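Local coordinates for protein piwi (Drosophila melanogaster, PDB 6KR6) that binds piRNAs, small guide RNAs derived mostly from transposons, and with them represses transposable elements in the germ line, at residues M576-I582 with Y593-S599; M764-Y769 with V777-Y783. Numbering follows the deposited sequence.

Interaction 1 of 2, residues M576-I582 with Y593-S599; sequences MTIGFDI and YGALIAS. With ZN (zinc ion), chain N.
Residues 576-582 and 593-599 are two extended strands running antiparallel (166° between directions), their axes approaching to 4.6 Å. Gly579 faces Ile597 and Asp581 faces Ala595 as hydrogen-bonded pairs, each with two backbone bonds: Gly579 N to Ile597 O and Ile597 N to Gly579 O, both 2.9 Å, then Asp581 N to Ala595 O at 3.0 Å and Ala595 N to Asp581 O at 2.9 Å. Between and beyond them lie the non-hydrogen-bonded pairs Ile578-Ala598, Phe580-Leu596 and Ile582-Gly594, each with CA atoms 4.4 Å apart. At the far end Ser599 N reaches Thr577 O (2.9 Å), while Thr577 N gives its hydrogen to the side-chain Ser599 OG (3.0 Å; chi1 p) in place of a carbonyl.

One face is apolar. Ile578 CG2 meets Leu596 CD1 at 3.6 Å, Met576 CE touches Ala598 CB at 3.5 Å, and Phe580, chi1 t, brings CD1 to 4.1 Å from Leu596 CB; its CE1 passes 4.0 Å from Gly594 CA. Helix 625-640 packs on this face. On the other face, which carries Asp581, Ala595 and Ile597, lies helix 779-795. Asp581, chi1 t, binds zinc through OD1 and OD2, both at 2.0 Å, and its OD1 also accepts a very short bond from Ile582 N (2.5 Å). Asp652, on the neighbouring parallel strand 646-652, shares the ion. This beta hairpin, with a parallel strand beside it and helices on both faces, is characteristic of the RNase H-like fold of the Piwi domain, where Asp581 and Asp652 are probably the active-site carboxylates.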
ATOM      1  N   MET A 576      21.149  10.415 -10.196  1.00 67.33           N
ATOM      2  CA  MET A 576      21.104   9.613  -8.984  1.00 66.09           C
ATOM      3  C   MET A 576      19.650   9.288  -8.680  1.00 66.92           C
ATOM      4  O   MET A 576      18.836  10.197  -8.485  1.00 67.44           O
ATOM      5  CB  MET A 576      21.758  10.349  -7.816  1.00 62.62           C
ATOM      6  CG  MET A 576      21.348   9.858  -6.438  1.00 57.84           C
ATOM      7  SD  MET A 576      22.563  10.374  -5.210  1.00 70.43           S
ATOM      8  CE  MET A 576      21.608  10.270  -3.702  1.00 66.17           C
ATOM      9  N   THR A 577      19.324   8.001  -8.658  1.00 69.47           N
ATOM     10  CA  THR A 577      17.978   7.541  -8.352  1.00 72.82           C
ATOM     11  C   THR A 577      17.923   7.116  -6.894  1.00 68.36           C
ATOM     12  O   THR A 577      18.737   6.299  -6.452  1.00 71.66           O
ATOM     13  CB  THR A 577      17.573   6.373  -9.252  1.00 71.36           C
ATOM     14  OG1 THR A 577      17.944   6.661 -10.606  1.00 81.23           O
ATOM     15  CG2 THR A 577      16.072   6.151  -9.186  1.00 73.46           C
ATOM     16  N   ILE A 578      16.974   7.674  -6.149  1.00 62.57           N
ATOM     17  CA  ILE A 578      16.822   7.386  -4.730  1.00 69.44           C
ATOM     18  C   ILE A 578      15.503   6.665  -4.506  1.00 64.20           C
ATOM     19  O   ILE A 578      14.466   7.051  -5.058  1.00 66.37           O
ATOM     20  CB  ILE A 578      16.884   8.659  -3.867  1.00 71.05           C
ATOM     21  CG1 ILE A 578      18.096   9.513  -4.229  1.00 60.69           C
ATOM     22  CG2 ILE A 578      16.941   8.292  -2.395  1.00 68.17           C
ATOM     23  CD1 ILE A 578      18.158  10.809  -3.446  1.00 65.14           C
ATOM     24  N   GLY A 579      15.551   5.614  -3.697  1.00 65.40           N
ATOM     25  CA  GLY A 579      14.358   4.972  -3.186  1.00 70.08           C
ATOM     26  C   GLY A 579      14.368   5.019  -1.670  1.00 64.31           C
ATOM     27  O   GLY A 579      15.426   5.065  -1.045  1.00 62.42           O
ATOM     28  N   PHE A 580      13.176   5.009  -1.082  1.00 65.13           N
ATOM     29  CA  PHE A 580      13.047   5.144   0.363  1.00 72.14           C
ATOM     30  C   PHE A 580      11.776   4.440   0.809  1.00 70.31           C
ATOM     31  O   PHE A 580      10.725   4.609   0.185  1.00 70.52           O
ATOM     32  CB  PHE A 580      13.018   6.623   0.771  1.00 68.89           C
ATOM     33  CG  PHE A 580      12.750   6.850   2.234  1.00 68.65           C
ATOM     34  CD1 PHE A 580      13.743   6.640   3.175  1.00 74.88           C
ATOM     35  CD2 PHE A 580      11.510   7.296   2.665  1.00 69.67           C
ATOM     36  CE1 PHE A 580      13.501   6.851   4.518  1.00 71.28           C
ATOM     37  CE2 PHE A 580      11.265   7.511   4.007  1.00 75.61           C
ATOM     38  CZ  PHE A 580      12.263   7.288   4.934  1.00 82.60           C
ATOM     39  N   ASP A 581      11.873   3.645   1.874  1.00 67.29           N
ATOM     40  CA  ASP A 581      10.666   3.066   2.456  1.00 70.38           C
ATOM     41  C   ASP A 581      10.853   2.890   3.957  1.00 80.81           C
ATOM     42  O   ASP A 581      11.933   3.115   4.505  1.00 80.45           O
ATOM     43  CB  ASP A 581      10.273   1.734   1.793  1.00 71.87           C
ATOM     44  CG  ASP A 581       8.803   1.373   2.028  1.00 95.11           C
ATOM     45  OD1 ASP A 581       8.124   2.096   2.787  1.00104.13           O
ATOM     46  OD2 ASP A 581       8.313   0.377   1.455  1.00 87.83           O
ATOM     47  N   ILE A 582       9.763   2.496   4.619  1.00 80.61           N
ATOM     48  CA  ILE A 582       9.701   2.413   6.069  1.00 80.11           C
ATOM     49  C   ILE A 582       9.097   1.074   6.469  1.00 80.20           C
ATOM     50  O   ILE A 582       8.382   0.431   5.699  1.00 76.46           O
ATOM     51  CB  ILE A 582       8.893   3.581   6.675  1.00 86.61           C
ATOM     52  CG1 ILE A 582       7.802   4.049   5.703  1.00 96.08           C
ATOM     53  CG2 ILE A 582       9.814   4.738   7.020  1.00 85.16           C
ATOM     54  CD1 ILE A 582       6.605   3.122   5.592  1.00103.24           C
ATOM     55  N   TYR A 593      11.751   1.785  11.064  1.00 98.58           N
ATOM     56  CA  TYR A 593      13.037   1.918  10.393  1.00 83.34           C
ATOM     57  C   TYR A 593      12.831   2.429   8.975  1.00 76.75           C
ATOM     58  O   TYR A 593      11.998   1.896   8.233  1.00 75.86           O
ATOM     59  CB  TYR A 593      13.786   0.585  10.377  1.00 78.04           C
ATOM     60  CG  TYR A 593      14.196   0.117  11.751  1.00 79.10           C
ATOM     61  CD1 TYR A 593      15.340   0.616  12.361  1.00 77.87           C
ATOM     62  CD2 TYR A 593      13.437  -0.816  12.443  1.00 76.17           C
ATOM     63  CE1 TYR A 593      15.719   0.194  13.620  1.00 85.71           C
ATOM     64  CE2 TYR A 593      13.808  -1.244  13.702  1.00 79.38           C
ATOM     65  CZ  TYR A 593      14.950  -0.736  14.286  1.00 83.82           C
ATOM     66  OH  TYR A 593      15.329  -1.155  15.540  1.00 88.11           O
ATOM     67  N   GLY A 594      13.581   3.468   8.616  1.00 73.29           N
ATOM     68  CA  GLY A 594      13.574   4.015   7.276  1.00 71.71           C
ATOM     69  C   GLY A 594      14.846   3.685   6.528  1.00 82.24           C
ATOM     70  O   GLY A 594      15.955   3.951   7.011  1.00 75.45           O
ATOM     71  N   ALA A 595      14.689   3.087   5.350  1.00 77.30           N
ATOM     72  CA  ALA A 595      15.797   2.663   4.507  1.00 68.29           C
ATOM     73  C   ALA A 595      15.823   3.492   3.232  1.00 69.32           C
ATOM     74  O   ALA A 595      14.776   3.743   2.615  1.00 69.28           O
ATOM     75  CB  ALA A 595      15.687   1.176   4.165  1.00 69.39           C
ATOM     76  N   LEU A 596      17.032   3.902   2.846  1.00 71.83           N
ATOM     77  CA  LEU A 596      17.266   4.759   1.692  1.00 78.73           C
ATOM     78  C   LEU A 596      18.350   4.147   0.815  1.00 72.11           C
ATOM     79  O   LEU A 596      19.448   3.836   1.297  1.00 68.08           O
ATOM     80  CB  LEU A 596      17.672   6.171   2.124  1.00 67.83           C
ATOM     81  CG  LEU A 596      17.841   7.191   0.998  1.00 64.41           C
ATOM     82  CD1 LEU A 596      16.949   8.399   1.239  1.00 75.93           C
ATOM     83  CD2 LEU A 596      19.296   7.615   0.854  1.00 68.96           C
ATOM     84  N   ILE A 597      18.034   3.983  -0.467  1.00 61.26           N
ATOM     85  CA  ILE A 597      18.935   3.425  -1.466  1.00 63.39           C
ATOM     86  C   ILE A 597      19.188   4.494  -2.519  1.00 68.96           C
ATOM     87  O   ILE A 597      18.280   5.255  -2.865  1.00 68.61           O
ATOM     88  CB  ILE A 597      18.348   2.156  -2.116  1.00 67.51           C
ATOM     89  CG1 ILE A 597      17.641   1.290  -1.069  1.00 69.88           C
ATOM     90  CG2 ILE A 597      19.434   1.369  -2.838  1.00 62.90           C
ATOM     91  CD1 ILE A 597      18.536   0.783   0.039  1.00 68.14           C
ATOM     92  N   ALA A 598      20.414   4.548  -3.032  1.00 64.81           N
ATOM     93  CA  ALA A 598      20.806   5.607  -3.957  1.00 61.88           C
ATOM     94  C   ALA A 598      21.759   5.052  -5.004  1.00 66.38           C
ATOM     95  O   ALA A 598      22.798   4.486  -4.659  1.00 72.55           O
ATOM     96  CB  ALA A 598      21.456   6.768  -3.205  1.00 67.31           C
ATOM     97  N   SER A 599      21.414   5.231  -6.275  1.00 66.06           N
ATOM     98  CA  SER A 599      22.302   4.851  -7.362  1.00 65.00           C
ATOM     99  C   SER A 599      23.393   5.903  -7.539  1.00 66.73           C
ATOM    100  O   SER A 599      23.331   7.004  -6.985  1.00 68.96           O
ATOM    101  CB  SER A 599      21.522   4.671  -8.662  1.00 67.91           C
ATOM    102  OG  SER A 599      21.381   5.905  -9.347  1.00 72.88           O
TER
HETATM  103 ZN    ZN N 912       6.512   1.094   2.118  0.79112.63          ZN

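Interaction 2 of 2, residues M764-Y769 with V777-Y783; sequences MCHLYY and VPAVCQY. With HG (mercury (II) ion), chain G; nucleotides of chain B.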
ATOM      1  N   MET A 764      13.931   1.824 -14.664  1.00 69.54           N
ATOM      2  CA  MET A 764      14.343   1.597 -13.284  1.00 64.18           C
ATOM      3  C   MET A 764      13.612   0.422 -12.653  1.00 66.43           C
ATOM      4  O   MET A 764      14.064  -0.099 -11.628  1.00 66.76           O
ATOM      5  CB  MET A 764      14.118   2.861 -12.451  1.00 68.82           C
ATOM      6  CG  MET A 764      14.941   4.063 -12.898  1.00 75.14           C
ATOM      7  SD  MET A 764      16.714   3.738 -12.951  1.00 75.41           S
ATOM      8  CE  MET A 764      17.016   3.215 -11.266  1.00 79.58           C
ATOM      9  N   CYS A 765      12.485   0.009 -13.231  1.00 70.52           N
ATOM     10  CA  CYS A 765      11.799  -1.199 -12.781  1.00 63.97           C
ATOM     11  C   CYS A 765      12.509  -2.493 -13.184  1.00 67.88           C
ATOM     12  O   CYS A 765      12.051  -3.570 -12.789  1.00 64.72           O
ATOM     13  CB  CYS A 765      10.364  -1.217 -13.313  1.00 65.64           C
ATOM     14  SG  CYS A 765       9.197  -0.242 -12.337  1.00 67.97           S
ATOM     15  N   HIS A 766      13.607  -2.426 -13.940  1.00 69.09           N
ATOM     16  CA  HIS A 766      14.290  -3.616 -14.439  1.00 66.75           C
ATOM     17  C   HIS A 766      15.498  -4.031 -13.603  1.00 69.11           C
ATOM     18  O   HIS A 766      16.172  -5.000 -13.965  1.00 71.61           O
ATOM     19  CB  HIS A 766      14.758  -3.399 -15.887  1.00 61.21           C
ATOM     20  CG  HIS A 766      13.657  -3.415 -16.902  1.00 66.70           C
ATOM     21  ND1 HIS A 766      12.822  -2.340 -17.112  1.00 71.05           N
ATOM     22  CD2 HIS A 766      13.270  -4.370 -17.781  1.00 73.06           C
ATOM     23  CE1 HIS A 766      11.959  -2.635 -18.069  1.00 66.09           C
ATOM     24  NE2 HIS A 766      12.210  -3.861 -18.492  1.00 70.47           N
ATOM     25  N   LEU A 767      15.792  -3.336 -12.503  1.00 58.88           N
ATOM     26  CA  LEU A 767      17.100  -3.426 -11.864  1.00 65.52           C
ATOM     27  C   LEU A 767      17.060  -4.048 -10.469  1.00 69.99           C
ATOM     28  O   LEU A 767      17.954  -3.800  -9.656  1.00 66.68           O
ATOM     29  CB  LEU A 767      17.746  -2.042 -11.800  1.00 64.93           C
ATOM     30  CG  LEU A 767      18.132  -1.384 -13.127  1.00 66.84           C
ATOM     31  CD1 LEU A 767      18.424   0.093 -12.922  1.00 58.67           C
ATOM     32  CD2 LEU A 767      19.332  -2.085 -13.746  1.00 69.01           C
ATOM     33  N   TYR A 768      16.047  -4.857 -10.168  1.00 66.81           N
ATOM     34  CA  TYR A 768      16.006  -5.588  -8.904  1.00 62.25           C
ATOM     35  C   TYR A 768      16.625  -6.961  -9.133  1.00 67.79           C
ATOM     36  O   TYR A 768      16.018  -7.827  -9.770  1.00 76.51           O
ATOM     37  CB  TYR A 768      14.582  -5.703  -8.369  1.00 69.60           C
ATOM     38  CG  TYR A 768      14.514  -6.305  -6.981  1.00 72.52           C
ATOM     39  CD1 TYR A 768      15.063  -5.642  -5.890  1.00 68.06           C
ATOM     40  CD2 TYR A 768      13.903  -7.532  -6.762  1.00 68.06           C
ATOM     41  CE1 TYR A 768      15.011  -6.187  -4.620  1.00 63.22           C
ATOM     42  CE2 TYR A 768      13.841  -8.082  -5.495  1.00 65.60           C
ATOM     43  CZ  TYR A 768      14.396  -7.407  -4.430  1.00 68.30           C
ATOM     44  OH  TYR A 768      14.336  -7.954  -3.170  1.00 76.84           O
ATOM     45  N   TYR A 769      17.829  -7.164  -8.599  1.00 70.89           N
ATOM     46  CA  TYR A 769      18.647  -8.313  -8.960  1.00 70.25           C
ATOM     47  C   TYR A 769      18.194  -9.620  -8.319  1.00 73.79           C
ATOM     48  O   TYR A 769      18.647 -10.686  -8.750  1.00 82.68           O
ATOM     49  CB  TYR A 769      20.106  -8.031  -8.602  1.00 62.86           C
ATOM     50  CG  TYR A 769      20.697  -6.887  -9.394  1.00 70.74           C
ATOM     51  CD1 TYR A 769      20.423  -6.745 -10.749  1.00 64.75           C
ATOM     52  CD2 TYR A 769      21.514  -5.944  -8.787  1.00 72.54           C
ATOM     53  CE1 TYR A 769      20.954  -5.700 -11.478  1.00 62.28           C
ATOM     54  CE2 TYR A 769      22.049  -4.894  -9.507  1.00 65.31           C
ATOM     55  CZ  TYR A 769      21.766  -4.777 -10.852  1.00 66.62           C
ATOM     56  OH  TYR A 769      22.296  -3.733 -11.571  1.00 75.56           O
ATOM     57  N   VAL A 777       7.542  -2.257  -8.449  1.00 71.48           N
ATOM     58  CA  VAL A 777       7.964  -0.896  -8.121  1.00 67.16           C
ATOM     59  C   VAL A 777       9.342  -0.650  -8.726  1.00 63.07           C
ATOM     60  O   VAL A 777       9.998  -1.608  -9.161  1.00 67.47           O
ATOM     61  CB  VAL A 777       7.982  -0.671  -6.600  1.00 67.38           C
ATOM     62  CG1 VAL A 777       6.616  -0.952  -6.000  1.00 72.32           C
ATOM     63  CG2 VAL A 777       9.057  -1.531  -5.947  1.00 61.31           C
ATOM     64  N   PRO A 778       9.810   0.597  -8.798  1.00 66.79           N
ATOM     65  CA  PRO A 778      11.210   0.836  -9.171  1.00 67.90           C
ATOM     66  C   PRO A 778      12.167   0.061  -8.274  1.00 69.02           C
ATOM     67  O   PRO A 778      11.866  -0.233  -7.115  1.00 73.28           O
ATOM     68  CB  PRO A 778      11.366   2.350  -8.994  1.00 63.62           C
ATOM     69  CG  PRO A 778      10.006   2.881  -9.283  1.00 66.79           C
ATOM     70  CD  PRO A 778       9.031   1.850  -8.769  1.00 63.50           C
ATOM     71  N   ALA A 779      13.338  -0.261  -8.829  1.00 71.21           N
ATOM     72  CA  ALA A 779      14.260  -1.177  -8.162  1.00 71.62           C
ATOM     73  C   ALA A 779      14.750  -0.624  -6.831  1.00 70.72           C
ATOM     74  O   ALA A 779      14.819  -1.356  -5.837  1.00 63.96           O
ATOM     75  CB  ALA A 779      15.443  -1.481  -9.074  1.00 70.19           C
ATOM     76  N   VAL A 780      15.107   0.662  -6.793  1.00 67.09           N
ATOM     77  CA  VAL A 780      15.587   1.255  -5.548  1.00 66.05           C
ATOM     78  C   VAL A 780      14.516   1.197  -4.468  1.00 63.92           C
ATOM     79  O   VAL A 780      14.825   1.007  -3.286  1.00 62.80           O
ATOM     80  CB  VAL A 780      16.074   2.696  -5.795  1.00 71.02           C
ATOM     81  CG1 VAL A 780      17.339   2.692  -6.640  1.00 69.42           C
ATOM     82  CG2 VAL A 780      14.987   3.514  -6.475  1.00 64.08           C
ATOM     83  N   CYS A 781      13.243   1.328  -4.850  1.00 70.13           N
ATOM     84  CA  CYS A 781      12.166   1.265  -3.866  1.00 67.30           C
ATOM     85  C   CYS A 781      12.024  -0.140  -3.288  1.00 69.87           C
ATOM     86  O   CYS A 781      11.823  -0.305  -2.077  1.00 66.45           O
ATOM     87  CB  CYS A 781      10.852   1.722  -4.502  1.00 61.93           C
ATOM     88  SG  CYS A 781       9.835   2.804  -3.471  1.00 71.15           S
ATOM     89  N   GLN A 782      12.127  -1.165  -4.138  1.00 66.36           N
ATOM     90  CA  GLN A 782      12.074  -2.539  -3.650  1.00 58.95           C
ATOM     91  C   GLN A 782      13.284  -2.856  -2.778  1.00 65.01           C
ATOM     92  O   GLN A 782      13.169  -3.580  -1.782  1.00 64.14           O
ATOM     93  CB  GLN A 782      11.986  -3.509  -4.829  1.00 66.46           C
ATOM     94  CG  GLN A 782      11.788  -4.963  -4.430  1.00 74.99           C
ATOM     95  CD  GLN A 782      10.342  -5.299  -4.121  1.00 81.98           C
ATOM     96  OE1 GLN A 782       9.422  -4.776  -4.751  1.00 82.85           O
ATOM     97  NE2 GLN A 782      10.134  -6.179  -3.148  1.00 81.81           N
ATOM     98  N   TYR A 783      14.453  -2.313  -3.133  1.00 66.32           N
ATOM     99  CA  TYR A 783      15.633  -2.455  -2.284  1.00 63.16           C
ATOM    100  C   TYR A 783      15.403  -1.829  -0.916  1.00 62.03           C
ATOM    101  O   TYR A 783      15.760  -2.415   0.114  1.00 67.45           O
ATOM    102  CB  TYR A 783      16.848  -1.817  -2.957  1.00 67.52           C
ATOM    103  CG  TYR A 783      17.429  -2.598  -4.118  1.00 67.34           C
ATOM    104  CD1 TYR A 783      17.652  -3.965  -4.021  1.00 64.86           C
ATOM    105  CD2 TYR A 783      17.761  -1.962  -5.309  1.00 64.64           C
ATOM    106  CE1 TYR A 783      18.186  -4.675  -5.078  1.00 64.77           C
ATOM    107  CE2 TYR A 783      18.292  -2.666  -6.371  1.00 63.51           C
ATOM    108  CZ  TYR A 783      18.502  -4.021  -6.251  1.00 66.00           C
ATOM    109  OH  TYR A 783      19.031  -4.721  -7.308  1.00 67.87           O
TER
HETATM  110 HG    HG G 905       8.801   0.419  -2.583  0.72 71.72          HG
ATOM    111  P     U B   4      12.611 -11.781  -2.474  1.00 93.95           P
ATOM    112  OP1   U B   4      13.459 -10.563  -2.476  1.00 77.66           O
ATOM    113  OP2   U B   4      12.633 -12.702  -1.308  1.00104.14           O
ATOM    114  O5'   U B   4      11.106 -11.320  -2.707  1.00 94.01           O
ATOM    115  C5'   U B   4      10.698 -10.799  -3.967  1.00101.20           C
ATOM    116  C4'   U B   4       9.298 -11.228  -4.323  1.00119.84           C
ATOM    117  O4'   U B   4       9.228 -12.681  -4.330  1.00126.28           O
ATOM    118  C3'   U B   4       8.204 -10.748  -3.370  1.00120.45           C
ATOM    119  O3'   U B   4       7.032 -10.412  -4.110  1.00125.71           O
ATOM    120  C2'   U B   4       7.935 -11.977  -2.505  1.00119.71           C
ATOM    121  O2'   U B   4       6.640 -12.030  -1.944  1.00116.67           O
ATOM    122  C1'   U B   4       8.172 -13.114  -3.495  1.00122.30           C
ATOM    123  N1    U B   4       8.568 -14.379  -2.856  1.00125.02           N
ATOM    124  C2    U B   4       8.238 -15.563  -3.487  1.00122.96           C
ATOM    125  O2    U B   4       7.655 -15.607  -4.558  1.00124.55           O
ATOM    126  N3    U B   4       8.631 -16.699  -2.823  1.00123.98           N
ATOM    127  C4    U B   4       9.295 -16.770  -1.615  1.00119.36           C
ATOM    128  O4    U B   4       9.578 -17.871  -1.142  1.00118.24           O
ATOM    129  C5    U B   4       9.590 -15.502  -1.021  1.00118.56           C
ATOM    130  C6    U B   4       9.222 -14.379  -1.646  1.00123.37           C
TER
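This contact joins the loop after helix 754-764 to the N-terminal turn of helix 779-795 in the RNase H-like Piwi domain, beside the guide RNA. Met764 to Leu767 form a type I beta turn, and the Met764 carbonyl accepts the hydrogen of Ala779 N (O to N 2.9 Å), just after the N-cap residue Pro778. Ala779 points into the loop, where its CB packs against Leu767 CB at 3.6 Å. Farther along the helix, Tyr783 extends its hydroxyl to the loop backbone: Tyr769 N donates to Tyr783 OH (3.0 Å), which in turn makes a weak bond to Leu767 O (2.7 Å).

Tyr768 packs on two helix side chains: Gln782 CG sits over its ring face in a CH-pi contact, 3.5 Å from the centroid, and the Tyr783 ring lies beside it at an oblique angle, centroids 5.0 Å apart and planes at 48°. The Tyr769 ring also touches the Tyr783 hydroxyl (CD2 to OH 3.1 Å), while its own OH is hydrogen-bonded to Trp566 O. Cys781, on a different side of the helix, binds a mercury ion together with Asp652. The Tyr768 ring ends at the piRNA backbone, where Tyr768 OH donates to OP1 of U4 of chain B at 2.8 Å.

Overall arrangement
Both contacts belong to the Piwi domain, with centres about 11 Å apart, and helix 779-795 connects them: interaction 2 joins its N-terminal part to the preceding loop, and the same part of the helix lies on the hairpin of interaction 1. Val780 CG2 reaches Gly579 N at 3.5 Å, and Ile597 CG1 packs 3.7 Å from Tyr783 CB; at the loop end, Met764 CE is 3.6 Å from Thr577 OG1. Both contacts border the probable catalytic centre: interaction 1 supplies Asp581, and Asp652 shares zinc with Asp581 and mercury with Cys781 of interaction 2. The guide RNA meets interaction 2 directly, whereas the nearest atom of interaction 1 is about 10 Å from it.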